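Local coordinates for mitogen-activated protein kinase, putative (Map kinase-like protein) (Leishmania major, PDB 3PG1) that probably phosphorylates serine and threonine residues of other proteins at the expense of ATP, as a member of the MAP kinase family, at residues Leu67-Arg78 / Phe339-His350. Sequence-based numbering, arbitrary orientation.
Sequences LSDSFLCKRVLR and FDESVTDVYDMH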
loop_
_atom_site.group_PDB
_atom_site.type_symbol
_atom_site.label_atom_id
_atom_site.label_comp_id
_atom_site.label_asym_id
_atom_site.label_seq_id
_atom_site.Cartn_x
_atom_site.Cartn_y
_atom_site.Cartn_z
ATOM N N LEU A 67 17.790 -15.777 -0.175
ATOM C CA LEU A 67 17.134 -17.040 0.173
ATOM C C LEU A 67 17.960 -17.990 1.063
ATOM O O LEU A 67 17.419 -18.976 1.573
ATOM C CB LEU A 67 16.574 -17.733 -1.085
ATOM C CG LEU A 67 15.128 -17.384 -1.482
ATOM C CD1 LEU A 67 14.948 -15.891 -1.796
ATOM C CD2 LEU A 67 14.685 -18.193 -2.678
ATOM N N SER A 68 19.249 -17.658 1.291
ATOM C CA SER A 68 20.143 -18.414 2.165
ATOM C C SER A 68 20.196 -17.865 3.600
ATOM O O SER A 68 20.484 -18.630 4.523
ATOM C CB SER A 68 21.538 -18.511 1.564
ATOM O OG SER A 68 21.591 -19.656 0.731
ATOM N N ASP A 69 19.906 -16.559 3.796
ATOM C CA ASP A 69 19.915 -15.956 5.132
ATOM C C ASP A 69 18.519 -15.971 5.753
ATOM O O ASP A 69 17.585 -15.443 5.154
ATOM C CB ASP A 69 20.491 -14.529 5.116
ATOM C CG ASP A 69 20.374 -13.835 6.462
ATOM O OD1 ASP A 69 21.200 -14.129 7.355
ATOM O OD2 ASP A 69 19.422 -13.042 6.642
ATOM N N SER A 70 18.408 -16.529 6.976
ATOM C CA SER A 70 17.177 -16.672 7.762
ATOM C C SER A 70 16.252 -15.448 7.786
ATOM O O SER A 70 15.088 -15.568 7.395
ATOM C CB SER A 70 17.498 -17.115 9.187
ATOM O OG SER A 70 16.323 -17.217 9.978
ATOM N N PHE A 71 16.764 -14.290 8.255
ATOM C CA PHE A 71 15.995 -13.051 8.385
ATOM C C PHE A 71 15.484 -12.507 7.043
ATOM O O PHE A 71 14.283 -12.260 6.903
ATOM C CB PHE A 71 16.796 -11.994 9.173
ATOM C CG PHE A 71 16.193 -10.610 9.190
ATOM C CD1 PHE A 71 15.165 -10.292 10.069
ATOM C CD2 PHE A 71 16.658 -9.620 8.333
ATOM C CE1 PHE A 71 14.601 -9.015 10.076
ATOM C CE2 PHE A 71 16.093 -8.344 8.339
ATOM C CZ PHE A 71 15.070 -8.049 9.211
ATOM N N LEU A 72 16.395 -12.318 6.072
ATOM C CA LEU A 72 16.075 -11.807 4.733
ATOM C C LEU A 72 15.136 -12.746 3.976
ATOM O O LEU A 72 14.189 -12.263 3.350
ATOM C CB LEU A 72 17.348 -11.499 3.916
ATOM C CG LEU A 72 18.349 -10.522 4.561
ATOM C CD1 LEU A 72 19.636 -10.443 3.759
ATOM C CD2 LEU A 72 17.732 -9.143 4.790
ATOM N N CYS A 73 15.370 -14.084 4.086
ATOM C CA CYS A 73 14.536 -15.123 3.475
ATOM C C CYS A 73 13.101 -15.000 3.998
ATOM O O CYS A 73 12.165 -14.963 3.188
ATOM C CB CYS A 73 15.109 -16.511 3.738
ATOM S SG CYS A 73 14.302 -17.842 2.816
ATOM N N LYS A 74 12.945 -14.857 5.342
ATOM C CA LYS A 74 11.663 -14.691 6.036
ATOM C C LYS A 74 10.935 -13.420 5.582
ATOM O O LYS A 74 9.719 -13.458 5.383
ATOM C CB LYS A 74 11.863 -14.688 7.566
ATOM C CG LYS A 74 10.569 -14.811 8.373
ATOM C CD LYS A 74 10.764 -15.588 9.674
ATOM C CE LYS A 74 11.215 -14.751 10.855
ATOM N NZ LYS A 74 10.105 -13.947 11.438
ATOM N N ARG A 75 11.672 -12.306 5.435
ATOM C CA ARG A 75 11.129 -11.026 4.984
ATOM C C ARG A 75 10.509 -11.183 3.579
ATOM O O ARG A 75 9.376 -10.754 3.362
ATOM C CB ARG A 75 12.229 -9.948 4.987
ATOM C CG ARG A 75 11.836 -8.647 4.282
ATOM C CD ARG A 75 13.009 -7.691 4.168
ATOM N NE ARG A 75 12.630 -6.327 4.539
ATOM C CZ ARG A 75 12.597 -5.869 5.787
ATOM N NH1 ARG A 75 12.918 -6.662 6.805
ATOM N NH2 ARG A 75 12.235 -4.616 6.030
ATOM N N VAL A 76 11.254 -11.807 2.644
ATOM C CA VAL A 76 10.789 -12.028 1.265
ATOM C C VAL A 76 9.622 -13.044 1.210
ATOM O O VAL A 76 8.672 -12.833 0.455
ATOM C CB VAL A 76 11.948 -12.346 0.266
ATOM C CG1 VAL A 76 11.452 -12.284 -1.175
ATOM C CG2 VAL A 76 13.100 -11.365 0.441
ATOM N N LEU A 77 9.679 -14.115 2.047
ATOM C CA LEU A 77 8.623 -15.125 2.122
ATOM C C LEU A 77 7.303 -14.477 2.562
ATOM O O LEU A 77 6.258 -14.773 1.980
ATOM C CB LEU A 77 9.000 -16.285 3.069
ATOM C CG LEU A 77 7.981 -17.433 3.152
ATOM C CD1 LEU A 77 7.722 -18.063 1.787
ATOM C CD2 LEU A 77 8.388 -18.464 4.179
ATOM N N ARG A 78 7.369 -13.554 3.540
ATOM C CA ARG A 78 6.182 -12.831 4.005
ATOM C C ARG A 78 5.600 -11.924 2.905
ATOM O O ARG A 78 4.384 -11.898 2.720
ATOM C CB ARG A 78 6.478 -12.038 5.280
ATOM C CG ARG A 78 5.176 -11.631 5.986
ATOM C CD ARG A 78 5.375 -10.963 7.330
ATOM N NE ARG A 78 4.086 -10.747 7.997
ATOM C CZ ARG A 78 3.286 -9.704 7.777
ATOM N NH1 ARG A 78 3.632 -8.758 6.911
ATOM N NH2 ARG A 78 2.135 -9.598 8.428
ATOM N N PHE A 339 0.742 -15.763 9.207
ATOM C CA PHE A 339 2.151 -16.028 8.939
ATOM C C PHE A 339 2.771 -16.500 10.260
ATOM O O PHE A 339 2.665 -15.806 11.283
ATOM C CB PHE A 339 2.895 -14.819 8.344
ATOM C CG PHE A 339 4.297 -15.146 7.865
ATOM C CD1 PHE A 339 4.528 -15.522 6.547
ATOM C CD2 PHE A 339 5.378 -15.101 8.738
ATOM C CE1 PHE A 339 5.821 -15.842 6.105
ATOM C CE2 PHE A 339 6.668 -15.422 8.300
ATOM C CZ PHE A 339 6.883 -15.786 6.983
ATOM N N ASP A 340 3.348 -17.716 10.253
ATOM C CA ASP A 340 3.977 -18.275 11.449
ATOM C C ASP A 340 5.405 -17.704 11.529
ATOM O O ASP A 340 6.276 -18.098 10.755
ATOM C CB ASP A 340 3.957 -19.821 11.417
ATOM C CG ASP A 340 4.209 -20.495 12.757
ATOM O OD1 ASP A 340 5.120 -20.050 13.483
ATOM O OD2 ASP A 340 3.513 -21.491 13.064
ATOM N N GLU A 341 5.602 -16.712 12.413
ATOM C CA GLU A 341 6.871 -16.010 12.582
ATOM C C GLU A 341 7.920 -16.772 13.406
ATOM O O GLU A 341 9.082 -16.360 13.440
ATOM C CB GLU A 341 6.650 -14.573 13.077
ATOM C CG GLU A 341 6.628 -13.568 11.937
ATOM C CD GLU A 341 5.384 -12.708 11.865
ATOM O OE1 GLU A 341 5.004 -12.122 12.905
ATOM O OE2 GLU A 341 4.806 -12.596 10.760
ATOM N N SER A 342 7.525 -17.925 13.995
ATOM C CA SER A 342 8.419 -18.815 14.743
ATOM C C SER A 342 9.402 -19.540 13.798
ATOM O O SER A 342 10.398 -20.096 14.270
ATOM C CB SER A 342 7.616 -19.828 15.555
ATOM O OG SER A 342 7.150 -20.898 14.747
ATOM N N VAL A 343 9.113 -19.541 12.466
ATOM C CA VAL A 343 9.983 -20.161 11.453
ATOM C C VAL A 343 11.321 -19.425 11.411
ATOM O O VAL A 343 11.356 -18.194 11.493
ATOM C CB VAL A 343 9.342 -20.347 10.043
ATOM C CG1 VAL A 343 8.098 -21.234 10.105
ATOM C CG2 VAL A 343 9.033 -19.010 9.363
ATOM N N THR A 344 12.416 -20.182 11.370
ATOM C CA THR A 344 13.763 -19.620 11.393
ATOM C C THR A 344 14.690 -20.333 10.414
ATOM O O THR A 344 15.580 -19.705 9.844
ATOM C CB THR A 344 14.285 -19.537 12.850
ATOM O OG1 THR A 344 15.506 -18.804 12.877
ATOM C CG2 THR A 344 14.458 -20.908 13.516
ATOM N N ASP A 345 14.460 -21.640 10.203
ATOM C CA ASP A 345 15.254 -22.479 9.311
ATOM C C ASP A 345 15.010 -22.103 7.848
ATOM O O ASP A 345 13.854 -22.054 7.415
ATOM C CB ASP A 345 14.921 -23.960 9.558
ATOM C CG ASP A 345 16.087 -24.892 9.349
ATOM O OD1 ASP A 345 16.439 -25.147 8.178
ATOM O OD2 ASP A 345 16.635 -25.388 10.358
ATOM N N VAL A 346 16.096 -21.805 7.107
ATOM C CA VAL A 346 16.061 -21.442 5.681
ATOM C C VAL A 346 15.514 -22.557 4.799
ATOM O O VAL A 346 14.812 -22.275 3.828
ATOM C CB VAL A 346 17.386 -20.866 5.115
ATOM C CG1 VAL A 346 17.325 -19.350 5.036
ATOM C CG2 VAL A 346 18.608 -21.335 5.905
ATOM N N TYR A 347 15.825 -23.818 5.153
ATOM C CA TYR A 347 15.368 -25.018 4.450
ATOM C C TYR A 347 13.872 -25.267 4.699
ATOM O O TYR A 347 13.193 -25.808 3.822
ATOM C CB TYR A 347 16.229 -26.239 4.827
ATOM C CG TYR A 347 17.672 -26.116 4.374
ATOM C CD1 TYR A 347 18.052 -26.483 3.085
ATOM C CD2 TYR A 347 18.654 -25.629 5.231
ATOM C CE1 TYR A 347 19.374 -26.360 2.657
ATOM C CE2 TYR A 347 19.980 -25.499 4.813
ATOM C CZ TYR A 347 20.334 -25.868 3.524
ATOM O OH TYR A 347 21.642 -25.764 3.108
ATOM N N ASP A 348 13.356 -24.840 5.874
ATOM C CA ASP A 348 11.931 -24.935 6.210
ATOM C C ASP A 348 11.154 -23.924 5.356
ATOM O O ASP A 348 10.076 -24.249 4.859
ATOM C CB ASP A 348 11.687 -24.676 7.715
ATOM C CG ASP A 348 11.875 -25.874 8.642
ATOM O OD1 ASP A 348 11.839 -27.024 8.147
ATOM O OD2 ASP A 348 11.993 -25.661 9.872
ATOM N N MET A 349 11.738 -22.718 5.155
ATOM C CA MET A 349 11.190 -21.616 4.357
ATOM C C MET A 349 11.175 -21.942 2.862
ATOM O O MET A 349 10.196 -21.612 2.188
ATOM C CB MET A 349 11.981 -20.323 4.597
ATOM C CG MET A 349 11.768 -19.722 5.960
ATOM S SD MET A 349 12.761 -18.228 6.128
ATOM C CE MET A 349 13.096 -18.274 7.875
ATOM N N HIS A 350 12.265 -22.583 2.346
ATOM C CA HIS A 350 12.421 -23.013 0.949
ATOM C C HIS A 350 11.268 -23.935 0.543
ATOM O O HIS A 350 10.778 -23.841 -0.586
ATOM C CB HIS A 350 13.763 -23.743 0.754
ATOM C CG HIS A 350 14.958 -22.851 0.584
ATOM N ND1 HIS A 350 16.170 -23.358 0.157
ATOM C CD2 HIS A 350 15.089 -21.516 0.774
ATOM C CE1 HIS A 350 16.995 -22.326 0.103
ATOM N NE2 HIS A 350 16.390 -21.198 0.469
#
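In this MAP kinase the C-terminal extension returns to the N-lobe, where the loop 339-345 and the start of helix 346-360 pack on helix 70-85, the αC helix of the protein kinase fold. The two short helical segments run nearly parallel, 21° apart, with axes 9.9 Å from each other. Met-349 is the central knob, sitting among Ser-70, Cys-73, Lys-74 and Leu-77. Its SD lies 3.7 Å from Cys-73 SG, and a bend at chi3 (-149°) carries CE to Ser-70 O and Lys-74 CB. Val-346 presses CG1 against Ser-68 O and Cys-73 CB at the helix start. Beside it, His-350 NE2 donates to Leu-67 O (2.7 Å), reaching the oxygen from above its carbonyl plane, while Phe-101 stacks on the imidazole and His-107 meets it edge-to-face. Ser-70 OG gives a 2.6 Å bond to a lone pair of Thr-344 O, in the carbonyl plane. Further along the helix, Arg-78 CG lies over one face of the Phe-339 ring, a CH-pi contact 4.1 Å from the centroid, and Leu-77 CG meets the ring edge. Lys-74 bends at chi2, chi3 and chi4, laying CD 3.2 Å from Val-343 O and bringing NZ to Glu-341 O in a weak bond. Arg-78 NE forms a long, weak salt bridge with Glu-341 OE2 (3.4 Å), the guanidinium and carboxylate planes 60° apart. Apolar and sulfur packing thus fills the middle, with short bonds to backbone carbonyls near the start of αC and weaker polar links around Glu-341.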